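Mannosylglycerate hydrolase MGH1-like glycoside hydrolase domain-containing protein (Thermus thermophilus HB8, PDB 4WVA) hydrolyses mannosylglycerate, a solute that thermophiles make under osmotic stress, to mannose and glycerate, and probably cleaves glucosylglycerate equally well. Local coordinates at residues S16-T21 with R50-E54. Sequence-based numbering, arbitrary orientation.
Sequences SRGAFT and RAWQE
An i, i+4 salt bridge on helix 48-62, between Arg50 and Glu54, takes hold of Ser16 and Thr21 in the loop that follows helix 4-15. Arg50 suits the place because its flat guanidinium can donate in several directions at once. NH1 reaches Glu54 OE1 at 2.9 Å, while NH2 gives an almost straight bond (170°) to Ser16 OG at 2.9 Å, in the guanidinium plane. A weak, bent bond joins the same NH2 to Thr21 OG1, and the carbonyl O of Gly18 lies over one face. Arg50 NE donates to a water, which also hydrogen-bonds Ser16 OG. At chi1 -179° this OG sits beside its own carbonyl carbon, where it accepts from Gly18 N in an ST turn; at Gly18's backbone angles a CB would press on the preceding carbonyl O.

Glu54 suits Thr21 by having two acceptors, both met on their syn sides: OE1 accepts from Thr21 OG1 at 2.7 Å, OE2 from the backbone N of Thr21 at 2.9 Å. The Thr21 hydroxyl can donate there while accepting from Trp43 of helix 33-43. Were Arg50 cut back to an alanine, the buried Glu54 carboxylate would probably lose its salt-bridge partner and Ser16 OG its direct bond to the helix. About 7 Å separates the side chains of Glu54 and Asp35, a probable substrate-binding residue; the contact thus joins the loop to helices 48-62 and 33-43 of the GH63 (alpha/alpha)6-barrel.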
# COMPACT_ATOMS: atom_id res chain seq x y z
N SER A 16 -36.78 13.43 -14.76
CA SER A 16 -35.93 13.95 -15.83
C SER A 16 -36.42 15.30 -16.28
O SER A 16 -37.63 15.52 -16.40
CB SER A 16 -35.93 13.00 -17.03
OG SER A 16 -35.07 13.50 -18.04
N ARG A 17 -35.48 16.20 -16.53
CA ARG A 17 -35.77 17.48 -17.19
C ARG A 17 -35.06 17.54 -18.55
O ARG A 17 -34.73 18.62 -19.04
CB ARG A 17 -35.36 18.64 -16.28
CG ARG A 17 -36.02 18.63 -14.89
CD ARG A 17 -37.52 18.87 -14.94
NE ARG A 17 -38.17 18.71 -13.63
CZ ARG A 17 -38.82 17.62 -13.21
NH1 ARG A 17 -38.98 16.55 -13.98
NH2 ARG A 17 -39.37 17.62 -12.00
N GLY A 18 -34.86 16.39 -19.16
CA GLY A 18 -34.15 16.28 -20.43
C GLY A 18 -32.69 15.94 -20.23
O GLY A 18 -32.27 14.81 -20.43
N ALA A 19 -31.91 16.96 -19.89
CA ALA A 19 -30.47 16.84 -19.79
C ALA A 19 -29.99 16.53 -18.38
O ALA A 19 -28.82 16.20 -18.19
CB ALA A 19 -29.83 18.13 -20.26
N PHE A 20 -30.86 16.66 -17.38
CA PHE A 20 -30.50 16.37 -16.00
C PHE A 20 -31.74 15.85 -15.28
O PHE A 20 -32.85 15.93 -15.81
CB PHE A 20 -29.93 17.60 -15.28
CG PHE A 20 -30.96 18.67 -15.01
CD1 PHE A 20 -31.63 18.73 -13.80
CD2 PHE A 20 -31.23 19.63 -15.98
CE1 PHE A 20 -32.61 19.70 -13.58
CE2 PHE A 20 -32.19 20.61 -15.75
CZ PHE A 20 -32.86 20.65 -14.55
N THR A 21 -31.51 15.28 -14.11
CA THR A 21 -32.56 14.66 -13.32
C THR A 21 -32.61 15.36 -11.97
O THR A 21 -31.58 15.53 -11.30
CB THR A 21 -32.25 13.17 -13.13
OG1 THR A 21 -31.88 12.60 -14.40
CG2 THR A 21 -33.43 12.45 -12.55
N ARG A 50 -28.22 8.98 -22.53
CA ARG A 50 -28.86 9.72 -21.45
C ARG A 50 -27.99 9.75 -20.19
O ARG A 50 -27.96 10.77 -19.51
CB ARG A 50 -30.24 9.11 -21.14
CG ARG A 50 -31.01 9.82 -20.05
CD ARG A 50 -31.33 11.25 -20.41
NE ARG A 50 -32.07 11.92 -19.35
CZ ARG A 50 -31.53 12.43 -18.24
NH1 ARG A 50 -30.20 12.35 -18.03
NH2 ARG A 50 -32.30 13.05 -17.35
N ALA A 51 -27.28 8.66 -19.92
CA ALA A 51 -26.35 8.59 -18.79
C ALA A 51 -25.21 9.60 -18.97
O ALA A 51 -24.89 10.34 -18.07
CB ALA A 51 -25.81 7.19 -18.63
N TRP A 52 -24.64 9.65 -20.16
CA TRP A 52 -23.60 10.64 -20.44
C TRP A 52 -24.14 12.06 -20.32
O TRP A 52 -23.50 12.95 -19.77
CB TRP A 52 -23.04 10.47 -21.84
CG TRP A 52 -22.11 9.33 -22.04
CD1 TRP A 52 -22.33 8.23 -22.78
CD2 TRP A 52 -20.78 9.21 -21.52
NE1 TRP A 52 -21.23 7.41 -22.76
CE2 TRP A 52 -20.26 8.00 -21.99
CE3 TRP A 52 -19.98 10.02 -20.71
CZ2 TRP A 52 -18.97 7.57 -21.67
CZ3 TRP A 52 -18.70 9.58 -20.38
CH2 TRP A 52 -18.21 8.39 -20.87
N GLN A 53 -25.34 12.27 -20.85
CA GLN A 53 -25.90 13.61 -20.90
C GLN A 53 -26.03 14.23 -19.51
O GLN A 53 -25.79 15.42 -19.33
CB GLN A 53 -27.24 13.62 -21.64
CG GLN A 53 -27.11 13.47 -23.15
CD GLN A 53 -26.35 14.63 -23.79
OE1 GLN A 53 -26.42 15.78 -23.32
NE2 GLN A 53 -25.62 14.33 -24.87
N GLU A 54 -26.42 13.40 -18.54
CA GLU A 54 -26.50 13.83 -17.15
C GLU A 54 -25.22 14.55 -16.72
O GLU A 54 -25.28 15.59 -16.07
CB GLU A 54 -26.78 12.65 -16.20
CG GLU A 54 -27.12 13.08 -14.78
CD GLU A 54 -28.56 13.53 -14.59
OE1 GLU A 54 -29.42 13.10 -15.39
OE2 GLU A 54 -28.84 14.27 -13.61
O HOH W 1 -34.99 11.29 -19.84